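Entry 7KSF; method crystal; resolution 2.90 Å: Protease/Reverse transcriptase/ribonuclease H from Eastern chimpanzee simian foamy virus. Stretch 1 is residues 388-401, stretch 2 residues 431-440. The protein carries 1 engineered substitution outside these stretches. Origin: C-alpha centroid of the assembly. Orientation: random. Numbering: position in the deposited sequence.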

# COMPACT_ATOMS: atom_id res chain seq x y z
N SER A 388 21.27 7.80 -21.67
CA SER A 388 20.82 8.14 -20.32
C SER A 388 21.73 7.52 -19.27
O SER A 388 22.10 8.19 -18.29
N ILE A 389 22.09 6.25 -19.44
CA ILE A 389 22.91 5.57 -18.45
C ILE A 389 24.36 6.05 -18.49
O ILE A 389 25.07 5.95 -17.48
N LEU A 390 24.81 6.60 -19.62
CA LEU A 390 26.17 7.12 -19.69
C LEU A 390 26.31 8.42 -18.91
O LEU A 390 27.20 8.55 -18.06
N GLY A 391 25.44 9.39 -19.17
CA GLY A 391 25.43 10.61 -18.39
C GLY A 391 25.11 10.39 -16.93
O GLY A 391 25.35 11.28 -16.10
N LEU A 392 24.56 9.22 -16.59
CA LEU A 392 24.33 8.88 -15.19
C LEU A 392 25.64 8.56 -14.48
O LEU A 392 25.90 9.06 -13.38
N LEU A 393 26.48 7.72 -15.09
CA LEU A 393 27.75 7.34 -14.49
C LEU A 393 28.80 8.44 -14.57
O LEU A 393 29.92 8.24 -14.09
N ASN A 394 28.45 9.60 -15.13
CA ASN A 394 29.43 10.66 -15.33
C ASN A 394 29.97 11.22 -14.02
O ASN A 394 31.01 11.88 -14.03
N PHE A 395 29.29 10.97 -12.90
CA PHE A 395 29.71 11.56 -11.64
C PHE A 395 30.97 10.89 -11.08
O PHE A 395 31.77 11.55 -10.42
N ALA A 396 31.15 9.60 -11.34
CA ALA A 396 32.22 8.82 -10.72
C ALA A 396 33.56 8.98 -11.41
O ALA A 396 34.48 8.19 -11.14
N ARG A 397 33.72 9.98 -12.28
CA ARG A 397 35.00 10.15 -12.96
C ARG A 397 36.08 10.65 -12.01
O ARG A 397 37.26 10.29 -12.17
N ASN A 398 35.71 11.45 -11.02
CA ASN A 398 36.69 12.16 -10.20
C ASN A 398 37.23 11.33 -9.04
O ASN A 398 38.07 11.84 -8.29
N PHE A 399 36.79 10.09 -8.87
CA PHE A 399 37.28 9.29 -7.76
C PHE A 399 37.37 7.80 -8.07
O PHE A 399 37.54 7.00 -7.14
N ILE A 400 37.26 7.39 -9.33
CA ILE A 400 37.42 6.00 -9.73
C ILE A 400 38.58 5.93 -10.71
O ILE A 400 38.54 6.55 -11.77
N PRO A 401 39.64 5.18 -10.40
CA PRO A 401 40.80 5.13 -11.30
C PRO A 401 40.50 4.44 -12.62
O PRO A 401 40.75 4.99 -13.69
N GLN A 431 30.46 -6.33 -18.79
CA GLN A 431 31.24 -5.13 -18.50
C GLN A 431 30.44 -4.15 -17.66
O GLN A 431 30.95 -3.58 -16.69
N LEU A 432 29.19 -3.92 -18.04
CA LEU A 432 28.32 -3.05 -17.26
C LEU A 432 28.16 -3.58 -15.83
O LEU A 432 28.20 -2.82 -14.87
N ASN A 433 28.00 -4.90 -15.70
CA ASN A 433 27.95 -5.51 -14.38
C ASN A 433 29.24 -5.28 -13.60
O ASN A 433 29.22 -5.17 -12.37
N MET A 434 30.38 -5.20 -14.30
CA MET A 434 31.63 -4.89 -13.63
C MET A 434 31.65 -3.45 -13.14
O MET A 434 32.14 -3.17 -12.03
N VAL A 435 31.14 -2.52 -13.95
CA VAL A 435 31.07 -1.11 -13.56
C VAL A 435 30.33 -0.97 -12.24
O VAL A 435 30.71 -0.18 -11.37
N ILE A 436 29.25 -1.74 -12.07
CA ILE A 436 28.48 -1.68 -10.84
C ILE A 436 29.28 -2.25 -9.68
O ILE A 436 29.34 -1.67 -8.59
N GLU A 437 29.93 -3.41 -9.90
CA GLU A 437 30.69 -4.05 -8.83
C GLU A 437 31.80 -3.14 -8.32
O GLU A 437 32.16 -3.20 -7.14
N ALA A 438 32.37 -2.31 -9.20
CA ALA A 438 33.33 -1.31 -8.75
C ALA A 438 32.68 -0.33 -7.78
O ALA A 438 33.29 0.06 -6.78
N LEU A 439 31.43 0.07 -8.06
CA LEU A 439 30.73 0.96 -7.14
C LEU A 439 30.34 0.24 -5.85
O LEU A 439 30.25 0.87 -4.79
N ASN A 440 30.11 -1.07 -5.93
CA ASN A 440 29.78 -1.85 -4.74
C ASN A 440 30.98 -2.03 -3.82
O ASN A 440 30.79 -2.27 -2.62

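The contact between these two stretches is small and wholly apolar: 294 Å² is buried, both sides summed, and no hydrogen bond passes from one to the other. The backbones stand well apart, with nearest CA–CA distances falling from 10.2 Å at Ile389–Leu432 through 9.1 Å at Leu393–Val435 and 8.8 Å at Ala396–Leu439 to 8.4 Å at Ile400–Ala438. At such separations side chains must fill the gap, and the evidence for packing lies in their directions and rotamers.

Stretch 2 is helical throughout, held by i to i+4 backbone bonds such as Val435 N to Gln431 O at 2.9 Å and Asn440 N to Ile436 O at 2.8 Å. Its first residue, Gln431, lies out of reach of stretch 1, and its OE1 is hydrogen-bonded elsewhere in the structure. Leu432 makes the first contact. Its CA-to-CB bond points sideways, but with chi1 t and chi2 p the end of the side chain comes nearer, placing Leu432 CD1 3.9 Å from Ile389 CD1. Ile389 starts on a bond directed toward the helix and is extended, t at both chi1 and chi2, so that its CD1 methyl meets Leu432 partway across the widest of the four CA–CA separations.

Asn433 and Met434 follow at the next helical positions, both out of reach of stretch 1; Asn433 OD1 finds its hydrogen bond elsewhere in the structure. Val435, one turn after Leu432, points toward stretch 1 with chi1 t. Its CG1 meets Leu393 CD1 at 3.9 Å, a methyl-to-methyl contact; Leu393 points toward the helix and adopts the m, t rotamer.

Ile436 is buried but directs its CA-to-CB bond away; even the nearest approach, Ile436 CG1 to Leu393 CD2, is 6.4 Å. Glu437 is exposed and out of reach. Ala438 does point toward stretch 1, yet Ala438 CB stops 5.1 Å from Ile400 CD1. Thus the pair with the closest CA atoms, Ala438 and Ile400, makes no contact within 4.5 Å.

Leu439 is the hub, with 73 Å² covered, the largest area for any residue in either stretch. Its CA-to-CB bond is sideways, but the m, t rotamer carries its methyls nearer to three partners. Leu439 CD1 lies 4.4 Å from Leu393 CD2, so Leu393 touches both Val435 and Leu439, residues one helical turn apart. Leu439 CD2 approaches Ala396 CB at 4.4 Å and Ile400 CD1 at 3.7 Å, the shortest contact between the two stretches. Ile400, also m, t, points toward the helix and reaches Leu439 through its terminal methyl. The end of the Phe395 side chain, with chi1 p, also comes nearer and brings Phe395 CZ to 4.5 Å from Leu439 CD2, with only slight coverage.

Asn440 ends the walk out of reach of stretch 1. The polar residues of stretch 2 therefore stay outside the contact, leaving aliphatic side chains to join the two stretches.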

# COMPACT_ATOMS: atom_id res chain seq x y z
CB SER A 388 19.37 7.67 -20.12
OG SER A 388 18.50 8.28 -21.06
CB ILE A 389 22.81 4.05 -18.64
CG1 ILE A 389 23.51 3.30 -17.50
CG2 ILE A 389 23.37 3.63 -19.99
CD1 ILE A 389 23.45 1.79 -17.64
CB LEU A 390 26.59 7.31 -21.15
CG LEU A 390 26.86 6.04 -21.94
CD1 LEU A 390 27.34 6.37 -23.35
CD2 LEU A 390 27.87 5.16 -21.22
CB LEU A 392 23.36 7.70 -15.11
CG LEU A 392 23.01 7.16 -13.72
CD1 LEU A 392 22.37 8.25 -12.87
CD2 LEU A 392 22.09 5.96 -13.84
CB LEU A 393 28.29 6.08 -15.18
CG LEU A 393 27.40 4.85 -15.14
CD1 LEU A 393 27.97 3.77 -16.04
CD2 LEU A 393 27.26 4.34 -13.71
CB ASN A 394 28.79 11.78 -16.16
CG ASN A 394 29.80 12.75 -16.72
OD1 ASN A 394 30.99 12.44 -16.80
ND2 ASN A 394 29.34 13.93 -17.10
CB PHE A 395 28.58 11.46 -10.62
CG PHE A 395 28.38 10.07 -10.07
CD1 PHE A 395 27.77 9.09 -10.84
CD2 PHE A 395 28.80 9.75 -8.79
CE1 PHE A 395 27.59 7.82 -10.35
CE2 PHE A 395 28.62 8.48 -8.29
CZ PHE A 395 28.01 7.51 -9.07
CB ALA A 396 31.83 7.34 -10.68
CB ARG A 397 34.85 11.12 -14.13
CG ARG A 397 33.84 10.69 -15.17
CD ARG A 397 34.03 11.42 -16.48
NE ARG A 397 33.26 10.81 -17.56
CZ ARG A 397 33.23 11.27 -18.81
NH1 ARG A 397 33.93 12.35 -19.14
NH2 ARG A 397 32.50 10.65 -19.73
CB ASN A 398 36.08 13.46 -9.67
CG ASN A 398 35.64 14.39 -10.78
OD1 ASN A 398 35.48 13.97 -11.93
ND2 ASN A 398 35.44 15.66 -10.45
CB PHE A 399 36.42 9.51 -6.51
CG PHE A 399 34.97 9.12 -6.68
CD1 PHE A 399 34.05 10.04 -7.16
CD2 PHE A 399 34.54 7.85 -6.35
CE1 PHE A 399 32.72 9.68 -7.31
CE2 PHE A 399 33.22 7.49 -6.49
CZ PHE A 399 32.31 8.41 -6.98
CB ILE A 400 36.14 5.42 -10.36
CG1 ILE A 400 35.05 5.27 -9.31
CG2 ILE A 400 36.44 4.09 -11.03
CD1 ILE A 400 33.85 4.50 -9.79
CB PRO A 401 41.84 4.35 -10.49
CG PRO A 401 41.04 3.54 -9.53
CD PRO A 401 39.83 4.35 -9.20
CB GLN A 431 31.69 -4.47 -19.80
CG GLN A 431 32.53 -5.33 -20.70
CD GLN A 431 32.62 -4.77 -22.10
OE1 GLN A 431 32.16 -3.66 -22.37
NE2 GLN A 431 33.22 -5.54 -23.01
CB LEU A 432 26.95 -2.93 -17.94
CG LEU A 432 25.90 -2.12 -17.20
CD1 LEU A 432 26.36 -0.68 -17.00
CD2 LEU A 432 24.59 -2.16 -17.97
CB ASN A 433 27.66 -7.01 -14.51
CG ASN A 433 27.29 -7.66 -13.18
OD1 ASN A 433 26.82 -6.98 -12.27
ND2 ASN A 433 27.51 -8.96 -13.08
CB MET A 434 32.81 -5.15 -14.56
CG MET A 434 32.94 -6.58 -15.03
SD MET A 434 34.05 -6.72 -16.44
CE MET A 434 33.98 -8.48 -16.74
CB VAL A 435 30.41 -0.28 -14.67
CG1 VAL A 435 30.36 1.18 -14.27
CG2 VAL A 435 31.14 -0.45 -15.99
CB ILE A 436 27.14 -2.41 -11.02
CG1 ILE A 436 26.43 -1.89 -12.27
CG2 ILE A 436 26.26 -2.22 -9.79
CD1 ILE A 436 25.20 -2.67 -12.64
CB GLU A 437 31.25 -5.38 -9.31
CG GLU A 437 31.96 -6.17 -8.24
CD GLU A 437 32.55 -7.46 -8.76
OE1 GLU A 437 32.28 -7.80 -9.94
OE2 GLU A 437 33.27 -8.14 -8.01
CB ALA A 438 33.90 -0.56 -9.95
CB LEU A 439 29.50 1.55 -7.82
CG LEU A 439 29.77 2.42 -9.05
CD1 LEU A 439 28.48 2.71 -9.80
CD2 LEU A 439 30.46 3.72 -8.65
CB ASN A 440 29.23 -3.22 -5.14
CG ASN A 440 28.00 -3.11 -6.00
OD1 ASN A 440 27.30 -2.10 -5.98
ND2 ASN A 440 27.74 -4.15 -6.78